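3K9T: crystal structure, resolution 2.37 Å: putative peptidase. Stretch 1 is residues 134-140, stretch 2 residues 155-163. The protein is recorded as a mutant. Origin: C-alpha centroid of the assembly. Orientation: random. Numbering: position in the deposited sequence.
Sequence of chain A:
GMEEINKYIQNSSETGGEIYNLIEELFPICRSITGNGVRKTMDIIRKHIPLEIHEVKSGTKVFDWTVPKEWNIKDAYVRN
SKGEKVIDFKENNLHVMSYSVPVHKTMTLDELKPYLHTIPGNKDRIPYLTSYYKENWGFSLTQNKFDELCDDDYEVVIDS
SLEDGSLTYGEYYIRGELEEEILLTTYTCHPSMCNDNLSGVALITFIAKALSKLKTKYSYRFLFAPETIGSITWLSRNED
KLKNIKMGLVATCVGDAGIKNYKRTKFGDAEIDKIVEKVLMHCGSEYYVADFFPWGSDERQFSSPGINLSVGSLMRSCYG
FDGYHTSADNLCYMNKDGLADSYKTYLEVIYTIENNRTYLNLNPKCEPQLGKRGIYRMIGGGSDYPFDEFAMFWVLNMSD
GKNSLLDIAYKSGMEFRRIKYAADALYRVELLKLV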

# COMPACT_ATOMS: atom_id res chain seq x y z
N LYS A 134 18.18 4.37 42.79
CA LYS A 134 17.74 4.74 44.14
C LYS A 134 18.44 3.72 45.06
O LYS A 134 18.53 2.54 44.73
CB LYS A 134 16.21 4.72 44.26
N GLU A 135 18.99 4.16 46.19
CA GLU A 135 19.62 3.23 47.13
C GLU A 135 18.57 2.31 47.74
O GLU A 135 17.49 2.74 48.11
CB GLU A 135 20.38 3.97 48.22
CG GLU A 135 21.73 4.45 47.75
CD GLU A 135 22.44 5.33 48.77
OE1 GLU A 135 22.04 5.34 49.95
OE2 GLU A 135 23.42 6.00 48.38
N ASN A 136 18.91 1.03 47.85
CA ASN A 136 17.95 0.02 48.26
C ASN A 136 18.64 -1.34 48.44
O ASN A 136 19.85 -1.46 48.20
CB ASN A 136 16.87 -0.07 47.17
CG ASN A 136 15.59 -0.75 47.65
OD1 ASN A 136 15.39 -0.97 48.85
ND2 ASN A 136 14.72 -1.10 46.69
N TRP A 137 17.89 -2.34 48.90
CA TRP A 137 18.40 -3.71 49.00
C TRP A 137 17.28 -4.75 48.98
O TRP A 137 16.19 -4.54 49.50
CB TRP A 137 19.32 -3.91 50.21
CG TRP A 137 18.68 -3.86 51.56
CD1 TRP A 137 18.49 -2.75 52.32
CD2 TRP A 137 18.16 -4.96 52.33
NE1 TRP A 137 17.87 -3.08 53.49
CE2 TRP A 137 17.66 -4.43 53.53
CE3 TRP A 137 18.06 -6.33 52.11
CZ2 TRP A 137 17.07 -5.23 54.52
CZ3 TRP A 137 17.47 -7.13 53.11
CH2 TRP A 137 16.99 -6.57 54.29
N GLY A 138 17.54 -5.90 48.38
CA GLY A 138 16.52 -6.93 48.33
C GLY A 138 17.05 -8.33 48.12
O GLY A 138 18.17 -8.53 47.67
N PHE A 139 16.23 -9.31 48.50
CA PHE A 139 16.51 -10.69 48.22
C PHE A 139 15.35 -11.25 47.40
O PHE A 139 14.16 -10.96 47.70
CB PHE A 139 16.64 -11.53 49.50
CG PHE A 139 17.94 -11.36 50.21
CD1 PHE A 139 19.03 -12.17 49.89
CD2 PHE A 139 18.10 -10.38 51.18
CE1 PHE A 139 20.25 -12.02 50.54
CE2 PHE A 139 19.31 -10.23 51.84
CZ PHE A 139 20.39 -11.05 51.53
N SER A 140 15.68 -12.06 46.39
CA SER A 140 14.69 -12.80 45.63
C SER A 140 14.72 -14.28 46.03
O SER A 140 15.76 -14.82 46.34
CB SER A 140 15.00 -12.66 44.16
OG SER A 140 14.60 -11.40 43.69
N GLU A 155 19.59 -13.83 60.48
CA GLU A 155 20.76 -13.02 60.18
C GLU A 155 20.67 -12.68 58.68
O GLU A 155 20.50 -13.58 57.84
CB GLU A 155 22.06 -13.79 60.45
CG GLU A 155 23.29 -12.89 60.58
CD GLU A 155 24.61 -13.66 60.58
OE1 GLU A 155 24.61 -14.90 60.43
OE2 GLU A 155 25.67 -13.02 60.70
N VAL A 156 20.75 -11.39 58.37
CA VAL A 156 20.63 -10.89 57.02
C VAL A 156 21.93 -10.20 56.66
O VAL A 156 22.27 -9.16 57.23
CB VAL A 156 19.48 -9.91 56.90
CG1 VAL A 156 19.34 -9.39 55.45
CG2 VAL A 156 18.18 -10.57 57.40
N VAL A 157 22.63 -10.77 55.69
CA VAL A 157 23.92 -10.27 55.25
C VAL A 157 23.94 -10.05 53.74
O VAL A 157 23.66 -10.97 52.96
CB VAL A 157 25.05 -11.29 55.59
CG1 VAL A 157 26.36 -10.82 55.01
CG2 VAL A 157 25.16 -11.50 57.08
N ILE A 158 24.22 -8.82 53.33
CA ILE A 158 24.60 -8.50 51.96
C ILE A 158 25.96 -7.80 52.07
O ILE A 158 26.03 -6.63 52.46
CB ILE A 158 23.61 -7.57 51.22
CG1 ILE A 158 22.23 -8.20 51.09
CG2 ILE A 158 24.16 -7.24 49.84
CD1 ILE A 158 21.13 -7.21 50.58
N ASP A 159 27.03 -8.52 51.73
CA ASP A 159 28.39 -8.01 51.78
C ASP A 159 28.73 -7.40 50.43
O ASP A 159 29.35 -8.05 49.58
CB ASP A 159 29.38 -9.14 52.12
CG ASP A 159 30.79 -8.64 52.35
OD1 ASP A 159 30.97 -7.40 52.44
OD2 ASP A 159 31.72 -9.49 52.44
N SER A 160 28.34 -6.14 50.26
CA SER A 160 28.52 -5.42 49.00
C SER A 160 29.22 -4.10 49.22
O SER A 160 29.45 -3.71 50.36
CB SER A 160 27.13 -5.17 48.36
OG SER A 160 26.28 -4.46 49.24
N SER A 161 29.57 -3.42 48.13
CA SER A 161 30.09 -2.05 48.22
C SER A 161 29.53 -1.23 47.10
O SER A 161 29.30 -1.74 46.01
CB SER A 161 31.63 -2.00 48.14
OG SER A 161 32.09 -2.53 46.92
N LEU A 162 29.32 0.06 47.37
CA LEU A 162 28.76 1.01 46.42
C LEU A 162 29.58 2.29 46.62
O LEU A 162 29.35 3.06 47.56
CB LEU A 162 27.28 1.21 46.70
CG LEU A 162 26.40 1.96 45.70
CD1 LEU A 162 26.54 1.45 44.27
CD2 LEU A 162 24.94 1.88 46.15
N GLU A 163 30.55 2.49 45.73
CA GLU A 163 31.56 3.52 45.89
C GLU A 163 31.89 4.07 44.54
O GLU A 163 31.68 3.40 43.53
CB GLU A 163 32.86 2.90 46.46
CG GLU A 163 32.79 2.33 47.88
CD GLU A 163 32.29 3.35 48.92
OE1 GLU A 163 32.53 4.57 48.74
OE2 GLU A 163 31.67 2.92 49.93

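Two stretches of chain can pack closely without sharing a single hydrogen bond, and this pair from a putative peptidase illustrates how side-chain packing can join them, with alternate residues of a strand turned toward the partner. No hydrogen bond crosses the contact; the backbones lie too far apart, with the CA atoms of Trp-137 and Ile-158 separated by 8.4 Å, and side chains fill the gap.

Along the second stretch, a strand throughout, the packing begins at Val-156. Its CA-to-CB bond points toward the first stretch, and its CG1 meets both aromatic rings there, lying 3.7 Å from CE2 of Phe-139 and 3.8 Å from CZ3 of Trp-137. One methyl group thus serves two rings, approaching each obliquely.

The CA-to-CB bond of Val-157 points away, in keeping with the alternation of a strand, yet the residue still takes part through its backbone: its O lies 3.6 Å from CZ of Phe-139, at the ring edge and near the ring plane, where the carbonyl oxygen faces the ring's C-H periphery.

The CA-to-CB bond of Ile-158 points back toward the first stretch, and the residue has the largest area covered in the contact. With chi1 m and chi2 t, its side chain touches both aromatic residues: CG1 comes within 3.4 Å of CZ of Phe-139, while CD1 reaches 3.5 Å from CE3 of Trp-137. Gly-138, between the two aromatics in sequence, contributes only a looser approach, its O 4.4 Å from the same CD1.

Asp-159, Ser-160 and Ser-161 make no contact, and the packing resumes at Leu-162. Here the fit is slack: CD2 of Leu-162 stands 4.4 Å from CG of Glu-135, whose CA-to-CB bond points sideways although the end of its side chain comes nearer. The contact therefore rests chiefly on two aliphatic residues packed against two aromatic ones, with a thinner fringe at Leu-162.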